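Local coordinates for Serine/threonine-protein kinase Tel1 (PDB 6SKY), which probably phosphorylates serine and threonine residues in [ST]-Q motifs, using ATP, as a DNA-damage sensor kinase that activates checkpoint signalling, at residues A[2624-2629]-A[2750-2755]; A[2782-2787]-A[2904-2909]; A[2794-2799]-A[2934-2939]; A[2848-2853]-A[2900-2905]. All coordinates share one frame; numbering follows the deposited sequence.

Contact 1: residues A[2624-2629]-A[2750-2755]; sequences QVFAAV and SMLGHV
Leu2752 sends its CD2 methyl between Phe2626 and Val2629, two residues spaced about one turn apart on the other helix. The methyl lies 3.7 Å from Val2629 CG1 and 3.8 Å from Phe2626 CD2, with Phe2626 CE2 slightly farther from it, at 4.0 Å. It comes to the phenylalanine ring obliquely, and the side chains pass alongside each other in opposite directions. With CG1 anti to the backbone N (chi1 -178°), Val2629 brings this branch onto the leucine; its CB also stands 3.9 Å from Leu2752 CD2. Gly2753 adds its CA near the ring plane at the edge of Phe2626, 4.4 Å from CE2. No hydrogen bond spans the pair, and all four touching residues are buried, so the evidence is for a purely apolar junction. Helix 2616-2632, which follows strand 2604-2611, corresponds to the C-helix of the kinase fold, and helix 2732-2755 runs toward the catalytic loop; the contact thus joins the small lobe to the large lobe. Their local axes approach no closer than 11.5 Å at an angle of 122°, a separation bridged mainly by side chains. In the second shell, Phe2626 also packs on Ile2646 and Leu2756. Leu2828 of helix 2816-2828 touches both Val2629 and Val2755, while the Ser2630 hydroxyl bonds to the carbonyl oxygen of Phe2626.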
loop_
_atom_site.group_PDB
_atom_site.type_symbol
_atom_site.label_atom_id
_atom_site.label_comp_id
_atom_site.label_asym_id
_atom_site.label_seq_id
_atom_site.Cartn_x
_atom_site.Cartn_y
_atom_site.Cartn_z
ATOM N N GLN A 2624 2.538 -14.741 32.828
ATOM C CA GLN A 2624 2.171 -15.710 31.798
ATOM C C GLN A 2624 1.606 -15.030 30.556
ATOM O O GLN A 2624 1.925 -15.420 29.426
ATOM C CB GLN A 2624 1.165 -16.696 32.369
ATOM C CG GLN A 2624 0.685 -17.718 31.394
ATOM C CD GLN A 2624 -0.626 -18.316 31.814
ATOM O OE1 GLN A 2624 -1.063 -19.328 31.277
ATOM N NE2 GLN A 2624 -1.270 -17.685 32.780
ATOM N N VAL A 2625 0.775 -14.007 30.744
ATOM C CA VAL A 2625 0.199 -13.286 29.610
ATOM C C VAL A 2625 1.288 -12.594 28.799
ATOM O O VAL A 2625 1.299 -12.643 27.561
ATOM C CB VAL A 2625 -0.857 -12.287 30.105
ATOM C CG1 VAL A 2625 -1.110 -11.230 29.070
ATOM C CG2 VAL A 2625 -2.130 -13.008 30.436
ATOM N N PHE A 2626 2.218 -11.931 29.487
ATOM C CA PHE A 2626 3.309 -11.252 28.801
ATOM C C PHE A 2626 4.201 -12.235 28.059
ATOM O O PHE A 2626 4.654 -11.951 26.945
ATOM C CB PHE A 2626 4.121 -10.438 29.798
ATOM C CG PHE A 2626 3.591 -9.056 30.023
ATOM C CD1 PHE A 2626 2.576 -8.826 30.921
ATOM C CD2 PHE A 2626 4.117 -7.984 29.338
ATOM C CE1 PHE A 2626 2.095 -7.563 31.131
ATOM C CE2 PHE A 2626 3.636 -6.718 29.545
ATOM C CZ PHE A 2626 2.622 -6.509 30.440
ATOM N N ALA A 2627 4.461 -13.400 28.648
ATOM C CA ALA A 2627 5.262 -14.395 27.950
ATOM C C ALA A 2627 4.558 -14.899 26.697
ATOM O O ALA A 2627 5.200 -15.131 25.667
ATOM C CB ALA A 2627 5.588 -15.549 28.888
ATOM N N ALA A 2628 3.235 -15.055 26.751
ATOM C CA ALA A 2628 2.508 -15.516 25.571
ATOM C C ALA A 2628 2.542 -14.488 24.444
ATOM O O ALA A 2628 2.746 -14.840 23.274
ATOM C CB ALA A 2628 1.072 -15.854 25.946
ATOM N N VAL A 2629 2.360 -13.209 24.767
ATOM C CA VAL A 2629 2.420 -12.194 23.717
ATOM C C VAL A 2629 3.834 -12.081 23.141
ATOM O O VAL A 2629 4.023 -11.936 21.922
ATOM C CB VAL A 2629 1.905 -10.849 24.248
ATOM C CG1 VAL A 2629 1.929 -9.818 23.164
ATOM C CG2 VAL A 2629 0.507 -11.001 24.769
ATOM N N SER A 2750 8.337 -1.391 26.232
ATOM C CA SER A 2750 7.549 -0.168 26.209
ATOM C C SER A 2750 6.293 -0.339 25.371
ATOM O O SER A 2750 5.192 0.007 25.810
ATOM C CB SER A 2750 8.404 0.978 25.686
ATOM O OG SER A 2750 9.424 1.290 26.606
ATOM N N MET A 2751 6.429 -0.892 24.167
ATOM C CA MET A 2751 5.244 -1.109 23.341
ATOM C C MET A 2751 4.312 -2.135 23.964
ATOM O O MET A 2751 3.094 -1.931 24.018
ATOM C CB MET A 2751 5.640 -1.542 21.936
ATOM C CG MET A 2751 6.064 -0.410 21.042
ATOM S SD MET A 2751 4.895 0.946 21.019
ATOM C CE MET A 2751 5.777 2.174 21.962
ATOM N N LEU A 2752 4.863 -3.244 24.443
ATOM C CA LEU A 2752 4.028 -4.301 24.996
ATOM C C LEU A 2752 3.310 -3.851 26.255
ATOM O O LEU A 2752 2.174 -4.259 26.498
ATOM C CB LEU A 2752 4.882 -5.526 25.276
ATOM C CG LEU A 2752 4.409 -6.817 24.643
ATOM C CD1 LEU A 2752 5.588 -7.692 24.361
ATOM C CD2 LEU A 2752 3.474 -7.490 25.593
ATOM N N GLY A 2753 3.946 -3.015 27.074
ATOM C CA GLY A 2753 3.295 -2.508 28.255
ATOM C C GLY A 2753 2.359 -1.357 28.009
ATOM O O GLY A 2753 1.504 -1.088 28.850
ATOM N N HIS A 2754 2.509 -0.647 26.897
ATOM C CA HIS A 2754 1.456 0.269 26.485
ATOM C C HIS A 2754 0.211 -0.497 26.060
ATOM O O HIS A 2754 -0.901 -0.175 26.484
ATOM C CB HIS A 2754 1.946 1.166 25.355
ATOM C CG HIS A 2754 0.844 1.832 24.595
ATOM N ND1 HIS A 2754 0.027 2.787 25.156
ATOM C CD2 HIS A 2754 0.417 1.672 23.322
ATOM C CE1 HIS A 2754 -0.853 3.188 24.259
ATOM N NE2 HIS A 2754 -0.639 2.525 23.138
ATOM N N VAL A 2755 0.379 -1.526 25.230
ATOM C CA VAL A 2755 -0.777 -2.255 24.716
ATOM C C VAL A 2755 -1.563 -2.927 25.833
ATOM O O VAL A 2755 -2.786 -3.059 25.740
ATOM C CB VAL A 2755 -0.320 -3.265 23.650
ATOM C CG1 VAL A 2755 -1.359 -4.323 23.427
ATOM C CG2 VAL A 2755 -0.041 -2.553 22.360
#

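Contact 2: residues A[2782-2787]-A[2904-2909]; sequences VAFEMG and EVVKKK
Phe2784 and Glu2785 meet helix 2898-2908 from the corner positions of a type I' beta turn, at the start of the activation loop that follows the metal-binding Asp2779 of the kinase fold. Both corners have positive phi, 52° and 65°, as this turn type requires. The ionic part of the contact is a salt bridge between Glu2785 OE2 and Lys2909 NZ, modelled at 2.5 Å; at the resolution of the map the shortness itself carries no weight. The bridge is one-sided, since Glu2785 OE1 stays 4.0 Å from Lys2909 NZ. The two side chains come from opposite directions: the lysine is extended beyond CG, whereas the glutamate bends at chi2 (-87°). Val2905 CG1 lies beside the same carboxylate, at van der Waals range, 4.1 Å from Glu2785 OE2. A second bond from the ammonium to the carbonyl oxygen of His2754 fixes the lysine end further. Without the carboxylate, as with an alanine at Glu2785, the ammonium of Lys2909 would probably lose its charged mate and the lysine tip would be more able to turn. The apolar contact sets Val2906 CG2 at the edge of the Phe2784 ring, in its plane, 3.9 Å from CE1. Leu2839 of helix 2832-2843 touches both these residues, and Met2622 of helix 2616-2632 also packs on the phenylalanine. Behind the tip, the backbone bond from Met2786 N to Ala2783 O, 3.1 Å long, closes the turn.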
loop_
_atom_site.group_PDB
_atom_site.type_symbol
_atom_site.label_atom_id
_atom_site.label_comp_id
_atom_site.label_asym_id
_atom_site.label_seq_id
_atom_site.Cartn_x
_atom_site.Cartn_y
_atom_site.Cartn_z
ATOM N N VAL A 2782 -0.053 -4.747 38.158
ATOM C CA VAL A 2782 -0.903 -3.582 37.909
ATOM C C VAL A 2782 -0.932 -3.388 36.398
ATOM O O VAL A 2782 -0.074 -2.738 35.820
ATOM C CB VAL A 2782 -0.396 -2.343 38.641
ATOM C CG1 VAL A 2782 -1.235 -1.154 38.306
ATOM C CG2 VAL A 2782 -0.401 -2.577 40.120
ATOM N N ALA A 2783 -1.925 -3.975 35.748
ATOM C CA ALA A 2783 -2.050 -3.907 34.307
ATOM C C ALA A 2783 -3.424 -3.374 33.955
ATOM O O ALA A 2783 -4.208 -3.011 34.828
ATOM C CB ALA A 2783 -1.813 -5.274 33.666
ATOM N N PHE A 2784 -3.710 -3.319 32.659
ATOM C CA PHE A 2784 -5.015 -2.905 32.146
ATOM C C PHE A 2784 -5.457 -1.575 32.737
ATOM O O PHE A 2784 -6.610 -1.391 33.121
ATOM C CB PHE A 2784 -6.056 -3.989 32.384
ATOM C CG PHE A 2784 -5.709 -5.278 31.741
ATOM C CD1 PHE A 2784 -5.662 -5.382 30.375
ATOM C CD2 PHE A 2784 -5.400 -6.380 32.496
ATOM C CE1 PHE A 2784 -5.329 -6.560 29.778
ATOM C CE2 PHE A 2784 -5.066 -7.558 31.903
ATOM C CZ PHE A 2784 -5.028 -7.650 30.543
ATOM N N GLU A 2785 -4.517 -0.642 32.810
ATOM C CA GLU A 2785 -4.749 0.745 33.195
ATOM C C GLU A 2785 -5.219 0.895 34.632
ATOM O O GLU A 2785 -5.784 1.926 34.988
ATOM C CB GLU A 2785 -5.743 1.423 32.256
ATOM C CG GLU A 2785 -5.527 1.137 30.794
ATOM C CD GLU A 2785 -4.558 2.085 30.154
ATOM O OE1 GLU A 2785 -3.641 2.555 30.851
ATOM O OE2 GLU A 2785 -4.715 2.372 28.950
ATOM N N MET A 2786 -4.986 -0.102 35.485
ATOM C CA MET A 2786 -5.325 0.030 36.895
ATOM C C MET A 2786 -4.553 1.141 37.583
ATOM O O MET A 2786 -4.881 1.483 38.720
ATOM C CB MET A 2786 -5.048 -1.267 37.647
ATOM C CG MET A 2786 -5.908 -2.439 37.279
ATOM S SD MET A 2786 -5.324 -3.932 38.099
ATOM C CE MET A 2786 -5.802 -5.178 36.912
ATOM N N GLY A 2787 -3.536 1.696 36.936
ATOM C CA GLY A 2787 -2.642 2.637 37.568
ATOM C C GLY A 2787 -3.073 4.079 37.466
ATOM O O GLY A 2787 -2.587 4.920 38.221
ATOM N N GLU A 2904 -11.754 -4.156 25.696
ATOM C CA GLU A 2904 -12.115 -3.216 24.643
ATOM C C GLU A 2904 -11.069 -2.120 24.497
ATOM O O GLU A 2904 -10.741 -1.712 23.378
ATOM C CB GLU A 2904 -13.486 -2.626 24.950
ATOM C CG GLU A 2904 -14.068 -1.772 23.861
ATOM C CD GLU A 2904 -15.412 -1.187 24.255
ATOM O OE1 GLU A 2904 -15.869 -1.454 25.388
ATOM O OE2 GLU A 2904 -16.012 -0.459 23.434
ATOM N N VAL A 2905 -10.528 -1.639 25.616
ATOM C CA VAL A 2905 -9.420 -0.691 25.559
ATOM C C VAL A 2905 -8.220 -1.314 24.856
ATOM O O VAL A 2905 -7.596 -0.697 23.985
ATOM C CB VAL A 2905 -9.055 -0.212 26.970
ATOM C CG1 VAL A 2905 -7.819 0.620 26.926
ATOM C CG2 VAL A 2905 -10.181 0.586 27.548
ATOM N N VAL A 2906 -7.878 -2.547 25.224
ATOM C CA VAL A 2906 -6.775 -3.234 24.556
ATOM C C VAL A 2906 -7.052 -3.370 23.068
ATOM O O VAL A 2906 -6.154 -3.208 22.238
ATOM C CB VAL A 2906 -6.521 -4.605 25.203
ATOM C CG1 VAL A 2906 -5.583 -5.415 24.352
ATOM C CG2 VAL A 2906 -5.953 -4.436 26.577
ATOM N N LYS A 2907 -8.298 -3.660 22.702
ATOM C CA LYS A 2907 -8.618 -3.874 21.299
ATOM C C LYS A 2907 -8.570 -2.584 20.500
ATOM O O LYS A 2907 -8.294 -2.615 19.300
ATOM C CB LYS A 2907 -9.992 -4.519 21.180
ATOM C CG LYS A 2907 -10.390 -4.856 19.774
ATOM C CD LYS A 2907 -11.706 -5.597 19.737
ATOM C CE LYS A 2907 -12.207 -5.715 18.312
ATOM N NZ LYS A 2907 -12.372 -4.370 17.694
ATOM N N LYS A 2908 -8.851 -1.449 21.129
ATOM C CA LYS A 2908 -8.769 -0.189 20.408
ATOM C C LYS A 2908 -7.373 0.411 20.413
ATOM O O LYS A 2908 -7.104 1.313 19.617
ATOM C CB LYS A 2908 -9.765 0.820 20.971
ATOM C CG LYS A 2908 -9.248 1.645 22.112
ATOM C CD LYS A 2908 -10.376 2.431 22.749
ATOM C CE LYS A 2908 -9.957 2.999 24.095
ATOM N NZ LYS A 2908 -11.121 3.478 24.891
ATOM N N LYS A 2909 -6.477 -0.052 21.281
ATOM C CA LYS A 2909 -5.073 0.301 21.123
ATOM C C LYS A 2909 -4.395 -0.452 19.991
ATOM O O LYS A 2909 -3.272 -0.105 19.628
ATOM C CB LYS A 2909 -4.301 0.042 22.410
ATOM C CG LYS A 2909 -4.472 1.087 23.464
ATOM C CD LYS A 2909 -3.856 0.627 24.739
ATOM C CE LYS A 2909 -4.118 1.593 25.838
ATOM N NZ LYS A 2909 -3.682 1.033 27.125
#

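Contact 3: residues A[2794-2799]-A[2934-2939]; sequences ELVPFR and AVLYSG
Leu2936 carries this meeting with Glu2794, Leu2795 and Val2796, by which the FATC region near the C-terminus packs on the activation loop of the kinase. Along the FATC segment, Ala2934 and Val2935 come first and rest on helix 2703-2714, the former against Ile2707 and Tyr2710, the latter against Arg2706. Next, Leu2936 forks onto the loop with CG anti to its carbonyl carbon (chi1 -73°). One branch, CD2, lies against backbone, 3.8 Å from Glu2794 CA and equally far from Leu2795 N. The other meets a side chain: its CD1 is 4.1 Å from Val2796 CG1 and 4.2 Å from Val2796 CG2. Replacement of Leu2936 by an alanine is likely to open a gap beside Val2796 and leave the backbone at Glu2794 without this apolar partner. The carboxylate of Glu2794 is turned to a different task, its OE1 accepting a bond from Asp2760 N, and Trp2940 touches both Glu2794 and Val2796. Tyr2937 starts toward the loop, but its ring leads away. Gly2939 N lies over one face of that ring, 3.3 Å above the plane and offset toward the rim.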
loop_
_atom_site.group_PDB
_atom_site.type_symbol
_atom_site.label_atom_id
_atom_site.label_comp_id
_atom_site.label_asym_id
_atom_site.label_seq_id
_atom_site.Cartn_x
_atom_site.Cartn_y
_atom_site.Cartn_z
ATOM N N GLU A 2794 -1.001 7.556 37.416
ATOM C CA GLU A 2794 0.134 7.354 36.520
ATOM C C GLU A 2794 -0.369 7.547 35.098
ATOM O O GLU A 2794 -0.949 6.637 34.509
ATOM C CB GLU A 2794 0.741 5.968 36.700
ATOM C CG GLU A 2794 1.350 5.715 38.061
ATOM C CD GLU A 2794 1.757 4.270 38.258
ATOM O OE1 GLU A 2794 1.562 3.462 37.329
ATOM O OE2 GLU A 2794 2.267 3.937 39.346
ATOM N N LEU A 2795 -0.136 8.728 34.542
ATOM C CA LEU A 2795 -0.705 9.120 33.261
ATOM C C LEU A 2795 0.331 9.131 32.142
ATOM O O LEU A 2795 0.291 9.979 31.254
ATOM C CB LEU A 2795 -1.376 10.484 33.378
ATOM C CG LEU A 2795 -2.453 10.612 34.457
ATOM C CD1 LEU A 2795 -2.883 12.048 34.604
ATOM C CD2 LEU A 2795 -3.647 9.739 34.151
ATOM N N VAL A 2796 1.265 8.187 32.165
ATOM C CA VAL A 2796 2.245 8.039 31.094
ATOM C C VAL A 2796 2.089 6.644 30.509
ATOM O O VAL A 2796 1.729 5.713 31.237
ATOM C CB VAL A 2796 3.676 8.267 31.597
ATOM C CG1 VAL A 2796 3.919 9.725 31.851
ATOM C CG2 VAL A 2796 3.918 7.467 32.850
ATOM N N PRO A 2797 2.341 6.444 29.216
ATOM C CA PRO A 2797 2.189 5.101 28.653
ATOM C C PRO A 2797 3.271 4.135 29.095
ATOM O O PRO A 2797 3.011 2.932 29.186
ATOM C CB PRO A 2797 2.235 5.356 27.144
ATOM C CG PRO A 2797 2.956 6.612 27.004
ATOM C CD PRO A 2797 2.636 7.440 28.182
ATOM N N PHE A 2798 4.473 4.625 29.367
ATOM C CA PHE A 2798 5.585 3.803 29.814
ATOM C C PHE A 2798 6.629 4.730 30.410
ATOM O O PHE A 2798 6.493 5.951 30.366
ATOM C CB PHE A 2798 6.155 2.957 28.673
ATOM C CG PHE A 2798 6.267 3.678 27.361
ATOM C CD1 PHE A 2798 5.326 3.493 26.376
ATOM C CD2 PHE A 2798 7.324 4.520 27.105
ATOM C CE1 PHE A 2798 5.434 4.140 25.182
ATOM C CE2 PHE A 2798 7.425 5.162 25.913
ATOM C CZ PHE A 2798 6.484 4.971 24.953
ATOM N N ARG A 2799 7.676 4.140 30.971
ATOM C CA ARG A 2799 8.742 4.904 31.611
ATOM C C ARG A 2799 9.793 5.281 30.577
ATOM O O ARG A 2799 10.463 4.413 30.020
ATOM C CB ARG A 2799 9.369 4.117 32.753
ATOM C CG ARG A 2799 10.382 4.919 33.501
ATOM C CD ARG A 2799 10.923 4.193 34.687
ATOM N NE ARG A 2799 11.715 5.090 35.506
ATOM C CZ ARG A 2799 11.270 5.679 36.600
ATOM N NH1 ARG A 2799 12.048 6.493 37.276
ATOM N NH2 ARG A 2799 10.053 5.445 37.019
ATOM N N ALA A 2934 5.624 15.926 35.527
ATOM C CA ALA A 2934 5.673 16.765 36.711
ATOM C C ALA A 2934 4.568 16.455 37.699
ATOM O O ALA A 2934 4.693 16.808 38.873
ATOM C CB ALA A 2934 5.597 18.232 36.317
ATOM N N VAL A 2935 3.500 15.806 37.258
ATOM C CA VAL A 2935 2.363 15.489 38.104
ATOM C C VAL A 2935 2.312 13.999 38.437
ATOM O O VAL A 2935 1.280 13.496 38.859
ATOM C CB VAL A 2935 1.053 15.962 37.463
ATOM C CG1 VAL A 2935 1.090 17.448 37.268
ATOM C CG2 VAL A 2935 0.850 15.279 36.148
ATOM N N LEU A 2936 3.414 13.288 38.252
ATOM C CA LEU A 2936 3.491 11.904 38.670
ATOM C C LEU A 2936 3.866 11.821 40.141
ATOM O O LEU A 2936 4.432 12.750 40.715
ATOM C CB LEU A 2936 4.506 11.138 37.826
ATOM C CG LEU A 2936 4.107 10.812 36.394
ATOM C CD1 LEU A 2936 5.257 10.208 35.670
ATOM C CD2 LEU A 2936 2.961 9.864 36.384
ATOM N N TYR A 2937 3.531 10.692 40.752
ATOM C CA TYR A 2937 3.829 10.475 42.159
ATOM C C TYR A 2937 5.329 10.541 42.405
ATOM O O TYR A 2937 6.136 10.189 41.547
ATOM C CB TYR A 2937 3.277 9.125 42.598
ATOM C CG TYR A 2937 3.525 8.793 44.037
ATOM C CD1 TYR A 2937 3.115 9.642 45.042
ATOM C CD2 TYR A 2937 4.146 7.614 44.394
ATOM C CE1 TYR A 2937 3.335 9.339 46.354
ATOM C CE2 TYR A 2937 4.365 7.303 45.702
ATOM C CZ TYR A 2937 3.959 8.170 46.678
ATOM O OH TYR A 2937 4.183 7.861 47.993
ATOM N N SER A 2938 5.705 10.998 43.599
ATOM C CA SER A 2938 7.112 11.243 43.886
ATOM C C SER A 2938 7.909 9.954 44.015
ATOM O O SER A 2938 9.118 9.954 43.771
ATOM C CB SER A 2938 7.250 12.064 45.157
ATOM O OG SER A 2938 6.998 11.271 46.295
ATOM N N GLY A 2939 7.268 8.855 44.410
ATOM C CA GLY A 2939 7.962 7.585 44.480
ATOM C C GLY A 2939 8.250 6.980 43.129
ATOM O O GLY A 2939 9.137 6.133 43.017
#

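Contact 4: residues A[2848-2853]-A[2900-2905]; sequences YQWSIS and DRAIEV. Residues 2848, 2849, 2850, 2851, 2852, 2853 of segment 2848-2853 come from a tag, linker or insertion.
Trp2850 meets Ala2902 and Ile2903 with the six-membered part of its indole. Residues 2848-2853 come from an insertion into the natural sequence, so their side chains are described as they stand and not as nature's choice. The methyl of Ala2902 is the nearest partner: its CB stands 3.6 Å from Trp2850 CZ3 and 3.7 Å from Trp2850 CE3, an approach oblique to the ring. Farther round the same ring, Ile2903 CG1 lies 4.2 Å from Trp2850 CH2, again obliquely. These two neighbours on the helix touch successive atoms of the six-membered ring, CE3 and CZ3 by the alanine, CH2 by the isoleucine. With CG anti to the carbonyl carbon (chi1 -70°) and the indole turned by chi2 of 87°, the tryptophan presents its benzo end to the helix. Tyr2848 probably restricts its rotation further, its CD2 sitting 3.7 Å above one indole face, offset toward the rim, while Trp2850 NE1 lies at the edge of the tyrosine ring, in that ring's plane. Phe2784 adds another aromatic, its ring inclined at about 40° to the indole. Ile2903 is also packed against Gln2836, Leu2839 and Arg2843 of helix 2832-2843, and Asp2900 makes a salt bridge to Arg2843, so that helix backs the contact. An aromatic loop residue thus lies against the alanine-bearing side of helix 2898-2908; this helix follows an unmodelled linker and leads toward the C-terminal end of the chain, consistent with the regulatory (PRD) region of PI3K-like protein kinases.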
loop_
_atom_site.group_PDB
_atom_site.type_symbol
_atom_site.label_atom_id
_atom_site.label_comp_id
_atom_site.label_asym_id
_atom_site.label_seq_id
_atom_site.Cartn_x
_atom_site.Cartn_y
_atom_site.Cartn_z
ATOM N N TYR A 2848 -9.008 -14.156 38.696
ATOM C CA TYR A 2848 -8.282 -12.965 38.286
ATOM C C TYR A 2848 -9.140 -11.738 38.553
ATOM O O TYR A 2848 -10.295 -11.684 38.132
ATOM C CB TYR A 2848 -7.895 -13.041 36.809
ATOM C CG TYR A 2848 -7.018 -11.898 36.383
ATOM C CD1 TYR A 2848 -5.701 -11.828 36.789
ATOM C CD2 TYR A 2848 -7.507 -10.883 35.592
ATOM C CE1 TYR A 2848 -4.906 -10.788 36.419
ATOM C CE2 TYR A 2848 -6.718 -9.837 35.221
ATOM C CZ TYR A 2848 -5.421 -9.793 35.636
ATOM O OH TYR A 2848 -4.628 -8.743 35.260
ATOM N N GLN A 2849 -8.580 -10.765 39.262
ATOM C CA GLN A 2849 -9.298 -9.548 39.610
ATOM C C GLN A 2849 -9.011 -8.468 38.579
ATOM O O GLN A 2849 -7.852 -8.207 38.255
ATOM C CB GLN A 2849 -8.893 -9.049 40.997
ATOM C CG GLN A 2849 -8.691 -10.133 42.028
ATOM C CD GLN A 2849 -9.980 -10.808 42.433
ATOM O OE1 GLN A 2849 -9.982 -11.963 42.852
ATOM N NE2 GLN A 2849 -11.085 -10.086 42.320
ATOM N N TRP A 2850 -10.062 -7.833 38.080
ATOM C CA TRP A 2850 -9.916 -6.813 37.054
ATOM C C TRP A 2850 -9.901 -5.406 37.614
ATOM O O TRP A 2850 -9.869 -4.446 36.844
ATOM C CB TRP A 2850 -11.026 -6.946 36.023
ATOM C CG TRP A 2850 -10.882 -8.146 35.204
ATOM C CD1 TRP A 2850 -11.353 -9.379 35.484
ATOM C CD2 TRP A 2850 -10.203 -8.246 33.958
ATOM N NE1 TRP A 2850 -11.022 -10.249 34.486
ATOM C CE2 TRP A 2850 -10.313 -9.572 33.533
ATOM C CE3 TRP A 2850 -9.516 -7.339 33.158
ATOM C CZ2 TRP A 2850 -9.763 -10.015 32.344
ATOM C CZ3 TRP A 2850 -8.979 -7.778 31.984
ATOM C CH2 TRP A 2850 -9.097 -9.101 31.586
ATOM N N SER A 2851 -9.929 -5.259 38.928
ATOM C CA SER A 2851 -9.680 -3.992 39.578
ATOM C C SER A 2851 -8.582 -4.199 40.601
ATOM O O SER A 2851 -8.124 -5.318 40.834
ATOM C CB SER A 2851 -10.938 -3.436 40.246
ATOM O OG SER A 2851 -10.620 -2.332 41.068
ATOM N N ILE A 2852 -8.157 -3.111 41.219
ATOM C CA ILE A 2852 -7.049 -3.135 42.159
ATOM C C ILE A 2852 -7.631 -2.904 43.546
ATOM O O ILE A 2852 -8.156 -1.824 43.845
ATOM C CB ILE A 2852 -5.975 -2.105 41.783
ATOM C CG1 ILE A 2852 -4.856 -2.064 42.815
ATOM C CG2 ILE A 2852 -6.581 -0.734 41.535
ATOM C CD1 ILE A 2852 -3.687 -1.234 42.363
ATOM N N SER A 2853 -7.570 -3.935 44.385
ATOM C CA SER A 2853 -8.235 -3.889 45.677
ATOM C C SER A 2853 -7.549 -2.877 46.589
ATOM O O SER A 2853 -6.322 -2.746 46.556
ATOM C CB SER A 2853 -8.223 -5.269 46.329
ATOM O OG SER A 2853 -8.732 -6.249 45.444
ATOM N N ASP A 2900 -14.766 -6.671 30.118
ATOM C CA ASP A 2900 -15.155 -6.159 28.810
ATOM C C ASP A 2900 -14.548 -4.795 28.542
ATOM O O ASP A 2900 -14.042 -4.546 27.445
ATOM C CB ASP A 2900 -16.672 -6.091 28.706
ATOM C CG ASP A 2900 -17.320 -7.427 28.903
ATOM O OD1 ASP A 2900 -16.602 -8.369 29.281
ATOM O OD2 ASP A 2900 -18.542 -7.539 28.683
ATOM N N ARG A 2901 -14.586 -3.897 29.525
ATOM C CA ARG A 2901 -13.981 -2.584 29.344
ATOM C C ARG A 2901 -12.485 -2.695 29.089
ATOM O O ARG A 2901 -11.952 -2.055 28.177
ATOM C CB ARG A 2901 -14.246 -1.715 30.566
ATOM C CG ARG A 2901 -15.687 -1.350 30.747
ATOM C CD ARG A 2901 -15.885 -0.591 32.034
ATOM N NE ARG A 2901 -17.291 -0.294 32.274
ATOM C CZ ARG A 2901 -17.762 0.205 33.410
ATOM N NH1 ARG A 2901 -19.060 0.447 33.545
ATOM N NH2 ARG A 2901 -16.935 0.456 34.415
ATOM N N ALA A 2902 -11.790 -3.506 29.886
ATOM C CA ALA A 2902 -10.349 -3.641 29.722
ATOM C C ALA A 2902 -9.996 -4.230 28.366
ATOM O O ALA A 2902 -9.087 -3.738 27.686
ATOM C CB ALA A 2902 -9.776 -4.497 30.841
ATOM N N ILE A 2903 -10.701 -5.279 27.950
ATOM C CA ILE A 2903 -10.376 -5.917 26.682
ATOM C C ILE A 2903 -10.763 -5.025 25.514
ATOM O O ILE A 2903 -10.129 -5.065 24.458
ATOM C CB ILE A 2903 -11.044 -7.298 26.619
ATOM C CG1 ILE A 2903 -10.508 -8.172 27.744
ATOM C CG2 ILE A 2903 -10.775 -7.971 25.309
ATOM C CD1 ILE A 2903 -11.099 -9.535 27.786
ATOM N N GLU A 2904 -11.754 -4.156 25.696
ATOM C CA GLU A 2904 -12.115 -3.216 24.643
ATOM C C GLU A 2904 -11.069 -2.120 24.497
ATOM O O GLU A 2904 -10.741 -1.712 23.378
ATOM C CB GLU A 2904 -13.486 -2.626 24.950
ATOM C CG GLU A 2904 -14.068 -1.772 23.861
ATOM C CD GLU A 2904 -15.412 -1.187 24.255
ATOM O OE1 GLU A 2904 -15.869 -1.454 25.388
ATOM O OE2 GLU A 2904 -16.012 -0.459 23.434
ATOM N N VAL A 2905 -10.528 -1.639 25.616
ATOM C CA VAL A 2905 -9.420 -0.691 25.559
ATOM C C VAL A 2905 -8.220 -1.314 24.856
ATOM O O VAL A 2905 -7.596 -0.697 23.985
ATOM C CB VAL A 2905 -9.055 -0.212 26.970
ATOM C CG1 VAL A 2905 -7.819 0.620 26.926
ATOM C CG2 VAL A 2905 -10.181 0.586 27.548
#

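How the contacts relate
Contacts 2 and 4 share helix 2898-2908 and have centres about 7 Å apart; Phe2784 CE2 lies 3.6 Å from Tyr2848 OH. Contact 1 lies about 11 Å from contact 2, centre to centre, and reaches it where Val2755 O is 3.6 Å from Val2906 CG2. Contact 3 continues the activation loop: Gly2787 O of contact 2 and Glu2794 N, 3.2 Å apart, are probably hydrogen-bonded, and Ser2750 O of contact 1 lies 3.5 Å from Phe2798 CD1. The Glu2794 side chain of contact 3 is about 10 Å from the bound nucleotide analogue, and the Phe2626 side chain of contact 1 about 10 Å from that of magnesium-binding Asp2779; contacts 2 and 4 lie away from these sites.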